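Local coordinates for protein NUDIX hydrolase (Alicyclobacillus acidocaldarius subsp. acidocaldarius, PDB 3QSJ) that probably hydrolyses phosphorus-containing acid anhydrides, as a metal-dependent NUDIX hydrolase that holds a calcium ion in this crystal form, at residues L13-D18 / W89-R94; K205-C210 / S218-G223. All blocks are in the same frame, centred on the assembly; numbering follows the deposited sequence.

Interaction 1 (L13-D18 / W89-R94); sequences LVVIRD and WLLAVR
Leu13 and Val15, two residues apart on strand 7-18 and facing the same way, receive the side chain of Leu91 from the turn that follows the Nudix helix 72-87. The contact is wholly apolar and runs through one methyl group of the second segment. Leu91 CD2 meets both branches of Val15, lying 3.6 Å from Val15 CG2 and 3.7 Å from Val15 CG1, so the two residues reach toward each other tip to tip, with a single methyl set against a fork of two. Val15 presents that fork because CG1 stands opposite the backbone N (chi1 -174°), while CG2 sits beside it. Leu13 crosses Leu91 at a slant, bringing Leu13 CD2 to 3.8 Å from Leu91 CD2. Leu91 is modelled in two conformers, and these distances belong to one of them. The backbones stay well apart, with 9.1 Å between Val15 CA and Leu91 CA.

Beyond the apolar contact, Arg17 forms a salt bridge with Glu25, and Trp89 NE1 donates to the carbonyl oxygen of Glu166. The Leu13 side chain is about 10 Å from the calcium ion held by Gly46, Glu82 and Glu86, so the packing lies near the metal site but supplies no ligand to it.

Strand 7-18 is an inner strand of the mixed sheet of the Nudix fold, bonded through its backbone to strands 24-31, 42-48 and 151-160. Helix 72-87 covers the contact with Leu80, which touches both Leu13 and Leu91, and strand 151-160 adds Cys159, likewise against both.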
loop_
_atom_site.group_PDB
_atom_site.type_symbol
_atom_site.label_atom_id
_atom_site.label_comp_id
_atom_site.label_asym_id
_atom_site.label_seq_id
_atom_site.Cartn_x
_atom_site.Cartn_y
_atom_site.Cartn_z
ATOM N N LEU A 13 -0.980 -0.981 -0.993
ATOM C CA LEU A 13 -0.184 -0.048 -1.798
ATOM C C LEU A 13 1.148 -0.659 -2.117
ATOM O O LEU A 13 1.910 -1.062 -1.229
ATOM C CB LEU A 13 0.034 1.300 -1.078
ATOM C CG LEU A 13 0.549 2.430 -1.980
ATOM C CD1 LEU A 13 -0.417 2.661 -3.156
ATOM C CD2 LEU A 13 0.769 3.715 -1.125
ATOM N N VAL A 14 1.479 -0.659 -3.425
ATOM C CA VAL A 14 2.718 -1.232 -3.928
ATOM C C VAL A 14 3.536 -0.004 -4.287
ATOM O O VAL A 14 3.252 0.658 -5.311
ATOM C CB VAL A 14 2.443 -2.144 -5.149
ATOM C CG1 VAL A 14 3.748 -2.794 -5.654
ATOM C CG2 VAL A 14 1.396 -3.219 -4.806
ATOM N N VAL A 15 4.517 0.313 -3.441
ATOM C CA VAL A 15 5.342 1.530 -3.628
ATOM C C VAL A 15 6.650 1.084 -4.248
ATOM O O VAL A 15 7.399 0.296 -3.648
ATOM C CB VAL A 15 5.564 2.254 -2.273
ATOM C CG1 VAL A 15 6.289 3.590 -2.490
ATOM C CG2 VAL A 15 4.229 2.476 -1.534
ATOM N N ILE A 16 6.948 1.605 -5.421
ATOM C CA ILE A 16 8.159 1.201 -6.151
ATOM C C ILE A 16 9.123 2.298 -6.526
ATOM O O ILE A 16 8.791 3.475 -6.475
ATOM C CB ILE A 16 7.734 0.495 -7.480
ATOM C CG1 ILE A 16 7.063 1.498 -8.489
ATOM C CG2 ILE A 16 6.903 -0.756 -7.210
ATOM C CD1 ILE A 16 6.784 0.857 -9.935
ATOM N N ARG A 17 10.350 1.902 -6.879
ATOM C CA ARG A 17 11.306 2.887 -7.380
ATOM C C ARG A 17 12.246 2.144 -8.368
ATOM O O ARG A 17 12.323 0.921 -8.358
ATOM C CB ARG A 17 12.086 3.507 -6.218
ATOM C CG ARG A 17 13.051 2.501 -5.575
ATOM C CD ARG A 17 13.625 3.065 -4.286
ATOM N NE ARG A 17 14.675 2.190 -3.722
ATOM C CZ ARG A 17 15.292 2.472 -2.586
ATOM N NH1 ARG A 17 14.980 3.583 -1.911
ATOM N NH2 ARG A 17 16.240 1.650 -2.110
ATOM N N ASP A 18 12.943 2.888 -9.204
ATOM C CA ASP A 18 13.968 2.290 -10.054
ATOM C C ASP A 18 15.177 2.079 -9.154
ATOM O O ASP A 18 15.607 3.029 -8.488
ATOM C CB ASP A 18 14.324 3.242 -11.188
ATOM C CG ASP A 18 13.265 3.277 -12.279
ATOM O OD1 ASP A 18 12.642 2.193 -12.568
ATOM O OD2 ASP A 18 13.059 4.355 -12.850
ATOM N N TRP A 89 5.369 7.238 6.139
ATOM C CA TRP A 89 5.429 8.213 5.034
ATOM C C TRP A 89 3.999 8.390 4.497
ATOM O O TRP A 89 3.303 7.385 4.228
ATOM C CB TRP A 89 6.342 7.740 3.878
ATOM C CG TRP A 89 7.814 7.727 4.252
ATOM C CD1 TRP A 89 8.483 6.727 4.894
ATOM C CD2 TRP A 89 8.794 8.736 3.963
ATOM N NE1 TRP A 89 9.789 7.097 5.129
ATOM C CE2 TRP A 89 10.007 8.328 4.572
ATOM C CE3 TRP A 89 8.736 10.002 3.355
ATOM C CZ2 TRP A 89 11.181 9.098 4.500
ATOM C CZ3 TRP A 89 9.903 10.730 3.233
ATOM C CH2 TRP A 89 11.115 10.263 3.770
ATOM N N LEU A 90 3.616 9.649 4.248
ATOM C CA LEU A 90 2.346 9.956 3.580
ATOM C C LEU A 90 2.690 10.223 2.188
ATOM O O LEU A 90 3.395 11.216 1.894
ATOM C CB LEU A 90 1.643 11.213 4.128
ATOM C CG LEU A 90 0.661 11.016 5.237
ATOM C CD1 LEU A 90 0.290 12.354 5.893
ATOM C CD2 LEU A 90 -0.579 10.262 4.768
ATOM N N LEU A 91 2.224 9.357 1.301
ATOM C CA LEU A 91 2.466 9.469 -0.129
ATOM C C LEU A 91 1.381 10.260 -0.799
ATOM O O LEU A 91 0.227 10.269 -0.339
ATOM C CB LEU A 91 2.497 8.080 -0.784
ATOM C CG LEU A 91 3.823 7.319 -0.648
ATOM C CD1 LEU A 91 4.151 7.071 0.747
ATOM C CD2 LEU A 91 3.734 6.050 -1.297
ATOM N N ALA A 92 1.753 10.886 -1.941
ATOM C CA ALA A 92 0.772 11.581 -2.822
ATOM C C ALA A 92 -0.071 12.636 -2.109
ATOM O O ALA A 92 -1.214 12.850 -2.475
ATOM C CB ALA A 92 -0.160 10.540 -3.486
ATOM N N VAL A 93 0.530 13.369 -1.209
ATOM C CA VAL A 93 -0.182 14.475 -0.526
ATOM C C VAL A 93 0.206 15.798 -1.200
ATOM O O VAL A 93 1.398 16.004 -1.561
ATOM C CB VAL A 93 0.105 14.458 0.997
ATOM C CG1 VAL A 93 -0.401 15.732 1.714
ATOM C CG2 VAL A 93 -0.533 13.211 1.639
ATOM N N ARG A 94 -0.786 16.728 -1.306
ATOM C CA ARG A 94 -0.489 18.065 -1.836
ATOM C C ARG A 94 -1.483 19.073 -1.263
ATOM O O ARG A 94 -2.511 18.680 -0.702
ATOM C CB ARG A 94 -0.648 18.034 -3.376
ATOM C CG ARG A 94 -1.982 17.453 -3.830
ATOM C CD ARG A 94 -2.230 17.820 -5.286
ATOM N NE ARG A 94 -2.795 19.161 -5.335
ATOM C CZ ARG A 94 -3.314 19.690 -6.431
ATOM N NH1 ARG A 94 -3.378 18.975 -7.555
ATOM N NH2 ARG A 94 -3.819 20.916 -6.406
#

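Interaction 2 (K205-C210 / S218-G223); sequences KALVAC and STLSIG
Leu220 leans its branched end over Ala206 and Leu207 where the C-terminal tail, leaving helix 213-219, folds back across helix 198-209, in the C-terminal helical part packed on the sheet of the Nudix fold. The two leucines meet at about a right angle: Leu207 CD2 and Leu220 CD2 are 3.8 Å apart, and each leucine presents just one methyl to the other. Leu207 CG lies anti to its own carbonyl carbon (chi1 -71°), and CD2 is the branch that reaches Leu220. The other branch of Leu220 lies against Ala206, with Leu220 CD1 at 3.8 Å from Ala206 CB, and it also approaches Cys210 CB more loosely, at 4.3 Å. Leu220 thereby spans from Ala206 to Cys210.

Ile222 closes over Ala206 from further along the tail, Ile222 CD1 coming to 3.5 Å from Ala206 CB in one of its two modelled conformers. The small alanine side chain is thus met by the ends of two larger ones.

Strand 137-143 backs the tail: Ile139 touches Leu220 and shares a backbone hydrogen bond with Ile222, while Arg137 NE donates to Leu220 O. The helix gives Leu220 a polar neighbour as well, since Leu220 CD1 lies 3.7 Å from Ala206 O, a carbonyl oxygen that also accepts a weak hydrogen bond from Ala209 N.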
loop_
_atom_site.group_PDB
_atom_site.type_symbol
_atom_site.label_atom_id
_atom_site.label_comp_id
_atom_site.label_asym_id
_atom_site.label_seq_id
_atom_site.Cartn_x
_atom_site.Cartn_y
_atom_site.Cartn_z
ATOM N N LYS A 205 6.050 -10.861 -9.489
ATOM C CA LYS A 205 6.349 -11.373 -10.832
ATOM C C LYS A 205 6.090 -10.283 -11.887
ATOM O O LYS A 205 6.879 -10.166 -12.845
ATOM C CB LYS A 205 5.487 -12.599 -11.184
ATOM C CG LYS A 205 5.778 -13.848 -10.397
ATOM C CD LYS A 205 4.814 -14.968 -10.847
ATOM C CE LYS A 205 5.040 -16.253 -10.089
ATOM N NZ LYS A 205 3.823 -17.100 -10.068
ATOM N N ALA A 206 5.004 -9.471 -11.704
ATOM C CA ALA A 206 4.653 -8.388 -12.658
ATOM C C ALA A 206 5.756 -7.357 -12.642
ATOM O O ALA A 206 6.183 -6.905 -13.688
ATOM C CB ALA A 206 3.317 -7.731 -12.288
ATOM N N LEU A 207 6.229 -6.980 -11.451
ATOM C CA LEU A 207 7.339 -6.019 -11.305
ATOM C C LEU A 207 8.659 -6.548 -11.923
ATOM O O LEU A 207 9.382 -5.797 -12.590
ATOM C CB LEU A 207 7.550 -5.746 -9.819
ATOM C CG LEU A 207 6.448 -4.916 -9.124
ATOM C CD1 LEU A 207 6.803 -4.716 -7.645
ATOM C CD2 LEU A 207 6.225 -3.576 -9.842
ATOM N N VAL A 208 8.945 -7.847 -11.758
ATOM C CA VAL A 208 10.174 -8.428 -12.345
ATOM C C VAL A 208 10.155 -8.361 -13.878
ATOM O O VAL A 208 11.211 -8.124 -14.489
ATOM C CB VAL A 208 10.419 -9.858 -11.786
ATOM C CG1 VAL A 208 11.529 -10.618 -12.545
ATOM C CG2 VAL A 208 10.738 -9.796 -10.288
ATOM N N ALA A 209 8.971 -8.561 -14.496
ATOM C CA ALA A 209 8.807 -8.544 -15.961
ATOM C C ALA A 209 8.880 -7.133 -16.518
ATOM O O ALA A 209 9.040 -6.950 -17.711
ATOM C CB ALA A 209 7.477 -9.166 -16.348
ATOM N N CYS A 210 8.718 -6.139 -15.654
ATOM C CA CYS A 210 8.677 -4.748 -16.030
ATOM C C CYS A 210 10.058 -4.074 -16.095
ATOM O O CYS A 210 10.790 -4.145 -15.131
ATOM C CB CYS A 210 7.752 -4.008 -15.078
ATOM S SG CYS A 210 7.229 -2.419 -15.722
ATOM N N SER A 218 2.498 2.853 -16.423
ATOM C CA SER A 218 1.723 2.882 -17.634
ATOM C C SER A 218 1.031 1.570 -18.001
ATOM O O SER A 218 0.184 1.590 -18.875
ATOM C CB SER A 218 2.652 3.215 -18.824
ATOM O OG SER A 218 2.786 4.603 -18.955
ATOM N N THR A 219 1.455 0.408 -17.440
ATOM C CA THR A 219 1.017 -0.869 -17.978
ATOM C C THR A 219 0.710 -1.903 -16.924
ATOM O O THR A 219 0.077 -2.918 -17.272
ATOM C CB THR A 219 2.167 -1.521 -18.822
ATOM O OG1 THR A 219 3.289 -1.820 -17.960
ATOM C CG2 THR A 219 2.618 -0.713 -19.996
ATOM N N LEU A 220 1.228 -1.739 -15.697
ATOM C CA LEU A 220 1.040 -2.832 -14.746
ATOM C C LEU A 220 -0.386 -3.232 -14.511
ATOM O O LEU A 220 -1.262 -2.399 -14.254
ATOM C CB LEU A 220 1.765 -2.611 -13.408
ATOM C CG LEU A 220 2.425 -3.873 -12.839
ATOM C CD1 LEU A 220 3.722 -4.174 -13.593
ATOM C CD2 LEU A 220 2.721 -3.655 -11.347
ATOM N N SER A 221 -0.589 -4.541 -14.521
ATOM C CA SER A 221 -1.908 -5.088 -14.246
ATOM C C SER A 221 -1.755 -6.527 -13.847
ATOM O O SER A 221 -1.118 -7.322 -14.575
ATOM C CB SER A 221 -2.793 -5.009 -15.485
ATOM O OG SER A 221 -3.908 -5.871 -15.338
ATOM N N ILE A 222 -2.375 -6.891 -12.727
ATOM C CA ILE A 222 -2.362 -8.270 -12.262
ATOM C C ILE A 222 -3.722 -8.902 -12.640
ATOM O O ILE A 222 -4.771 -8.449 -12.158
ATOM C CB ILE A 222 -2.068 -8.378 -10.735
ATOM C CG1 ILE A 222 -1.211 -7.221 -10.140
ATOM C CG2 ILE A 222 -1.526 -9.755 -10.384
ATOM C CD1 ILE A 222 0.248 -7.000 -10.694
ATOM N N GLY A 223 -3.694 -9.887 -13.535
ATOM C CA GLY A 223 -4.886 -10.607 -13.971
ATOM C C GLY A 223 -4.943 -11.862 -13.124
ATOM O O GLY A 223 -3.871 -12.387 -12.793
#

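From the N terminus, the chain first lays down segment 13-18 of strand 7-18, then runs through 70 residues, including the Nudix helix 72-87, before Leu91 returns to close interaction 1. Interaction 2 opens only later, at 205-210, and closes after a short seven-residue excursion containing most of helix 213-219. The two are in series, neither nested nor crossed. Their centres are about 17 Å apart, yet they meet through strand 7-18: Ile16 CG2 lies 3.9 Å from Leu207 CD2. Interaction 1 thus ties the loop following the Nudix helix to the mixed sheet, interaction 2 ties the C-terminal tail to helix 198-209, and Leu207 joins that helix to the same strand.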